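Local coordinates for protein predicted sugar phosphatases of the HAD superfamily (Cytophaga hutchinsonii, PDB 2HX1) that is probably a sugar phosphatase of the HAD superfamily that uses a bound magnesium ion to hydrolyse phosphate esters, at residues I51-A56 against E61-S66; D55-P60 against L138-G143. One frame throughout, in Å; residues are numbered along the deposited sequence.

Contact 1: I51-A56 against E61-S66; sequences IVTNDA and EQLADS
Leu-63 reaches out from its helix to lay its two methyl groups against Asp-55, at the turn that follows strand 48-53. Its CD2 comes to 3.8 Å from Asp-55 OD2. The other methyl, CD1, is 4.0 Å from the Asp-55 backbone O. The two side chains run alongside each other in antiparallel fashion; one branch of the leucine meets the carboxylate and the other the carbonyl of a single residue. Leu-63 takes an ordinary helical shape, CG anti to its carbonyl carbon (chi1 -66°), which sends the branch outward from the helix towards the turn. With CG of Asp-55 anti to the backbone N (chi1 -174°), the carboxylate swings alongside the leucine. An aspartate suits this place because its two oxygens divide the work: OD1 takes the hydroxyl of Ser-57, whereas OD2 rests on the leucine methyl.

The strand contributes the methyl CG2 of Thr-53, 4.3 Å from Leu-63 CD1. A threonine suits this place, its methyl joining the leucine while its hydroxyl faces the turn. There OG1 accepts from the backbone N of Asp-55 in an ST turn, although the position of OG1 is less certain. A Thr ending this strand is consistent with motif II of HAD phosphatases.

Strand 48-53, helix 60-69 and strand 80-82 form a beta-alpha-beta unit of the six-stranded parallel sheet. Leu-63 also packs on Ile-80 and Ser-82 of the edge strand 80-82, and the hydroxyl of Ser-82 bonds to the backbone O of Asp-55. The leucine thus fastens helix 60-69 over the end of one strand and onto the next.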
loop_
_atom_site.group_PDB
_atom_site.type_symbol
_atom_site.label_atom_id
_atom_site.label_comp_id
_atom_site.label_asym_id
_atom_site.label_seq_id
_atom_site.Cartn_x
_atom_site.Cartn_y
_atom_site.Cartn_z
ATOM N N ILE A 51 0.396 -28.789 -16.844
ATOM C CA ILE A 51 1.094 -27.990 -15.858
ATOM C C ILE A 51 0.866 -26.538 -16.256
ATOM O O ILE A 51 1.092 -26.185 -17.407
ATOM C CB ILE A 51 2.614 -28.347 -15.825
ATOM C CG1 ILE A 51 2.789 -29.778 -15.282
ATOM C CG2 ILE A 51 3.375 -27.314 -15.027
ATOM C CD1 ILE A 51 4.145 -30.355 -15.411
ATOM N N VAL A 52 0.382 -25.725 -15.316
ATOM C CA VAL A 52 0.049 -24.327 -15.556
ATOM C C VAL A 52 0.925 -23.566 -14.546
ATOM O O VAL A 52 0.731 -23.668 -13.329
ATOM C CB VAL A 52 -1.435 -24.053 -15.316
ATOM C CG1 VAL A 52 -1.738 -22.599 -15.513
ATOM C CG2 VAL A 52 -2.268 -24.941 -16.232
ATOM N N THR A 53 1.904 -22.841 -15.075
ATOM C CA THR A 53 2.967 -22.292 -14.293
ATOM C C THR A 53 3.224 -20.842 -14.691
ATOM O O THR A 53 3.127 -20.487 -15.887
ATOM C CB THR A 53 4.242 -23.117 -14.509
ATOM O OG1 THR A 53 5.317 -22.579 -13.718
ATOM C CG2 THR A 53 4.649 -23.131 -15.980
ATOM N N ASN A 54 3.521 -20.024 -13.684
ATOM C CA ASN A 54 3.965 -18.641 -13.872
ATOM C C ASN A 54 5.485 -18.515 -14.097
ATOM O O ASN A 54 6.037 -17.431 -14.037
ATOM C CB ASN A 54 3.547 -17.779 -12.666
ATOM C CG ASN A 54 2.073 -17.450 -12.668
ATOM O OD1 ASN A 54 1.335 -17.869 -13.575
ATOM N ND2 ASN A 54 1.619 -16.699 -11.645
ATOM N N ASP A 55 6.167 -19.625 -14.333
ATOM C CA ASP A 55 7.589 -19.612 -14.670
ATOM C C ASP A 55 7.788 -19.272 -16.157
ATOM O O ASP A 55 7.546 -20.122 -16.987
ATOM C CB ASP A 55 8.174 -20.980 -14.326
ATOM C CG ASP A 55 9.677 -21.047 -14.495
ATOM O OD1 ASP A 55 10.289 -20.156 -15.130
ATOM O OD2 ASP A 55 10.242 -22.023 -13.968
ATOM N N ALA A 56 8.212 -18.036 -16.471
ATOM C CA ALA A 56 8.527 -17.593 -17.840
ATOM C C ALA A 56 10.059 -17.418 -18.069
ATOM O O ALA A 56 10.492 -16.652 -18.928
ATOM C CB ALA A 56 7.786 -16.305 -18.133
ATOM N N GLU A 61 9.531 -26.206 -23.855
ATOM C CA GLU A 61 10.458 -27.288 -24.239
ATOM C C GLU A 61 11.573 -27.481 -23.215
ATOM O O GLU A 61 11.894 -28.603 -22.859
ATOM C CB GLU A 61 11.083 -27.002 -25.637
ATOM C CG GLU A 61 10.035 -26.726 -26.788
ATOM C CD GLU A 61 9.691 -25.202 -27.015
ATOM O OE1 GLU A 61 10.373 -24.521 -27.842
ATOM O OE2 GLU A 61 8.728 -24.695 -26.395
ATOM N N GLN A 62 12.148 -26.375 -22.744
ATOM C CA GLN A 62 13.190 -26.385 -21.698
ATOM C C GLN A 62 12.628 -26.704 -20.335
ATOM O O GLN A 62 13.264 -27.397 -19.567
ATOM C CB GLN A 62 13.937 -25.040 -21.644
ATOM C CG GLN A 62 14.910 -24.821 -22.816
ATOM C CD GLN A 62 15.536 -23.391 -22.848
ATOM O OE1 GLN A 62 14.818 -22.351 -22.813
ATOM N NE2 GLN A 62 16.877 -23.341 -22.917
ATOM N N LEU A 63 11.430 -26.215 -20.031
ATOM C CA LEU A 63 10.740 -26.593 -18.803
ATOM C C LEU A 63 10.486 -28.103 -18.764
ATOM O O LEU A 63 10.684 -28.734 -17.720
ATOM C CB LEU A 63 9.417 -25.817 -18.682
ATOM C CG LEU A 63 9.452 -24.301 -18.489
ATOM C CD1 LEU A 63 8.009 -23.749 -18.565
ATOM C CD2 LEU A 63 10.085 -24.000 -17.154
ATOM N N ALA A 64 10.076 -28.678 -19.898
ATOM C CA ALA A 64 9.878 -30.139 -20.006
ATOM C C ALA A 64 11.195 -30.899 -19.883
ATOM O O ALA A 64 11.241 -31.942 -19.236
ATOM C CB ALA A 64 9.155 -30.529 -21.315
ATOM N N ASP A 65 12.259 -30.369 -20.491
ATOM C CA ASP A 65 13.598 -30.973 -20.400
ATOM C C ASP A 65 14.065 -31.073 -18.963
ATOM O O ASP A 65 14.695 -32.045 -18.583
ATOM C CB ASP A 65 14.615 -30.158 -21.212
ATOM C CG ASP A 65 16.040 -30.744 -21.151
ATOM O OD1 ASP A 65 16.246 -31.889 -21.602
ATOM O OD2 ASP A 65 16.952 -30.047 -20.644
ATOM N N SER A 66 13.743 -30.070 -18.150
ATOM C CA SER A 66 14.065 -30.122 -16.723
ATOM C C SER A 66 13.422 -31.274 -16.005
ATOM O O SER A 66 14.051 -31.850 -15.142
ATOM C CB SER A 66 13.647 -28.854 -15.980
ATOM O OG SER A 66 14.199 -27.708 -16.582
#

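Contact 2: D55-P60 against L138-G143; sequences DASRSP and LLDDEG. With EDO (1,2-ethanediol), chain N.
Ser-57 rests its CB on the backbone O of Leu-139, 3.5 Å away, and the same carbon stands 3.8 Å from OD2 of Asp-140. The serine hydroxyl turns back to its own loop: chi1 of 67° places OG between the backbone N and the carbonyl carbon, from where it donates to Asp-55 OD1 at 2.6 Å, on that oxygen's syn lone pair. Ser-57 N meets the same OD1 nearly end-on, closing an Asx turn, and this double grip fixes the aspartate's carboxylate. A serine suits this place: its short side chain lets CB lie against a carbonyl while OG still reaches Asp-55.

Beside it, Leu-139 sets its CD2 methyl 3.8 Å from Ala-56 O. Water also bridges the loops. One molecule donates to Leu-139 O at 2.6 Å and weakly accepts from Ala-56 N; a second donates to Asp-140 OD2 and, weakly, to Ser-57 OG.

On Asp-140, OD1 uses its anti lone pair to accept from Glu-142 N at 2.8 Å, in a second Asx turn. OD1 also accepts a hydrogen bond from O2 of an ethanediol, probably from the crystallisation liquor. Replacing Asp-140 by an alanine removes the carboxylate, and Glu-142 N would probably lose its acceptor and the second water its anchor on this loop.

The loop 55-60 leads from strand 48-53 of the six-stranded sheet into helix 60-69, with Ser-59 as N-cap. The loop 138-143 follows strand 133-138 of the five-stranded sheet and precedes helix 146-159, and Leu-139 packs on Ser-108 of helix 106-110. The contact therefore joins the two sheets' domains, consistent with the core and C2-type cap of HAD phosphatases.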
loop_
_atom_site.group_PDB
_atom_site.type_symbol
_atom_site.label_atom_id
_atom_site.label_comp_id
_atom_site.label_asym_id
_atom_site.label_seq_id
_atom_site.Cartn_x
_atom_site.Cartn_y
_atom_site.Cartn_z
ATOM N N ASP A 55 6.167 -19.625 -14.333
ATOM C CA ASP A 55 7.589 -19.612 -14.670
ATOM C C ASP A 55 7.788 -19.272 -16.157
ATOM O O ASP A 55 7.546 -20.122 -16.987
ATOM C CB ASP A 55 8.174 -20.980 -14.326
ATOM C CG ASP A 55 9.677 -21.047 -14.495
ATOM O OD1 ASP A 55 10.289 -20.156 -15.130
ATOM O OD2 ASP A 55 10.242 -22.023 -13.968
ATOM N N ALA A 56 8.212 -18.036 -16.471
ATOM C CA ALA A 56 8.527 -17.593 -17.840
ATOM C C ALA A 56 10.059 -17.418 -18.069
ATOM O O ALA A 56 10.492 -16.652 -18.928
ATOM C CB ALA A 56 7.786 -16.305 -18.133
ATOM N N SER A 57 10.871 -18.143 -17.296
ATOM C CA SER A 57 12.332 -18.025 -17.385
ATOM C C SER A 57 12.944 -18.966 -18.434
ATOM O O SER A 57 14.141 -18.907 -18.628
ATOM C CB SER A 57 13.007 -18.324 -16.034
ATOM O OG SER A 57 12.831 -19.682 -15.693
ATOM N N ARG A 58 12.126 -19.850 -19.018
ATOM C CA ARG A 58 12.526 -20.835 -20.024
ATOM C C ARG A 58 11.337 -21.081 -20.951
ATOM O O ARG A 58 10.204 -20.788 -20.586
ATOM C CB ARG A 58 12.880 -22.170 -19.350
ATOM C CG ARG A 58 14.304 -22.279 -18.866
ATOM C CD ARG A 58 14.477 -23.270 -17.710
ATOM N NE ARG A 58 15.687 -22.933 -16.953
ATOM C CZ ARG A 58 15.722 -22.143 -15.880
ATOM N NH1 ARG A 58 14.614 -21.611 -15.381
ATOM N NH2 ARG A 58 16.881 -21.892 -15.284
ATOM N N SER A 59 11.592 -21.660 -22.118
ATOM C CA SER A 59 10.530 -22.135 -23.006
ATOM C C SER A 59 9.863 -23.372 -22.420
ATOM O O SER A 59 10.458 -24.039 -21.590
ATOM C CB SER A 59 11.100 -22.529 -24.366
ATOM O OG SER A 59 11.945 -23.677 -24.288
ATOM N N PRO A 60 8.638 -23.693 -22.867
ATOM C CA PRO A 60 7.981 -24.957 -22.456
ATOM C C PRO A 60 8.830 -26.203 -22.724
ATOM O O PRO A 60 8.861 -27.116 -21.899
ATOM C CB PRO A 60 6.712 -24.984 -23.299
ATOM C CG PRO A 60 6.404 -23.548 -23.540
ATOM C CD PRO A 60 7.767 -22.894 -23.750
ATOM N N LEU A 138 11.015 -8.495 -17.477
ATOM C CA LEU A 138 11.696 -9.098 -16.325
ATOM C C LEU A 138 11.522 -10.636 -16.379
ATOM O O LEU A 138 10.402 -11.145 -16.381
ATOM C CB LEU A 138 11.165 -8.493 -15.012
ATOM C CG LEU A 138 12.014 -7.355 -14.427
ATOM C CD1 LEU A 138 12.294 -6.334 -15.523
ATOM C CD2 LEU A 138 11.335 -6.709 -13.234
ATOM N N LEU A 139 12.637 -11.365 -16.496
ATOM C CA LEU A 139 12.592 -12.814 -16.824
ATOM C C LEU A 139 13.189 -13.719 -15.739
ATOM O O LEU A 139 12.714 -14.849 -15.541
ATOM C CB LEU A 139 13.332 -13.104 -18.138
ATOM C CG LEU A 139 12.799 -12.440 -19.410
ATOM C CD1 LEU A 139 13.829 -12.595 -20.487
ATOM C CD2 LEU A 139 11.467 -13.074 -19.844
ATOM N N ASP A 140 14.247 -13.247 -15.088
ATOM C CA ASP A 140 14.989 -14.057 -14.115
ATOM C C ASP A 140 15.675 -13.108 -13.109
ATOM O O ASP A 140 16.107 -12.040 -13.470
ATOM C CB ASP A 140 16.008 -14.938 -14.852
ATOM C CG ASP A 140 16.502 -16.114 -14.021
ATOM O OD1 ASP A 140 17.151 -15.885 -12.994
ATOM O OD2 ASP A 140 16.274 -17.283 -14.406
ATOM N N ASP A 141 15.735 -13.499 -11.835
ATOM C CA ASP A 141 16.430 -12.706 -10.816
ATOM C C ASP A 141 17.957 -12.748 -10.976
ATOM O O ASP A 141 18.672 -11.834 -10.524
ATOM C CB ASP A 141 16.029 -13.158 -9.410
ATOM C CG ASP A 141 16.382 -14.618 -9.150
ATOM O OD1 ASP A 141 15.717 -15.468 -9.756
ATOM O OD2 ASP A 141 17.304 -14.901 -8.351
ATOM N N GLU A 142 18.455 -13.776 -11.656
ATOM C CA GLU A 142 19.895 -13.918 -11.879
ATOM C C GLU A 142 20.318 -13.374 -13.237
ATOM O O GLU A 142 19.495 -13.217 -14.119
ATOM C CB GLU A 142 20.304 -15.386 -11.780
ATOM C CG GLU A 142 20.191 -15.916 -10.385
ATOM C CD GLU A 142 20.525 -17.398 -10.278
ATOM O OE1 GLU A 142 20.268 -18.162 -11.242
ATOM O OE2 GLU A 142 21.028 -17.796 -9.208
ATOM N N GLY A 143 21.614 -13.104 -13.394
ATOM C CA GLY A 143 22.186 -12.811 -14.701
ATOM C C GLY A 143 22.587 -11.376 -14.889
ATOM O O GLY A 143 23.075 -11.003 -15.954
HETATM C C1 EDO N . 17.952 -20.199 -10.329
HETATM O O1 EDO N . 17.391 -19.894 -9.043
HETATM C C2 EDO N . 17.241 -19.390 -11.401
HETATM O O2 EDO N . 16.587 -18.237 -10.836
HETATM O O HOH W 1 10.198 -15.517 -15.659
HETATM O O HOH W 2 14.409 -19.252 -12.706
#

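Contacts 1 and 2 share Asp-55 and Ala-56, and their centres lie 10 Å apart. The end of strand 48-53 and the start of the loop after it face helix 60-69 in contact 1; the loop faces the other domain in contact 2. They also touch directly, Leu-63 CD2 lying 4.0 Å from Arg-58 CB. Both flank the likely active-site cleft: nearest atoms of a bound EPE buffer molecule lie about 3 Å from the side chain of Asp-55 and about 5 Å from that of Ser-57. The magnesium ion, held by Asp-20, Phe-22 and Asp-233, is about 8 Å from the side chain of Thr-53 but about 14 Å from that of Ser-57, so contact 1 is the nearer to it.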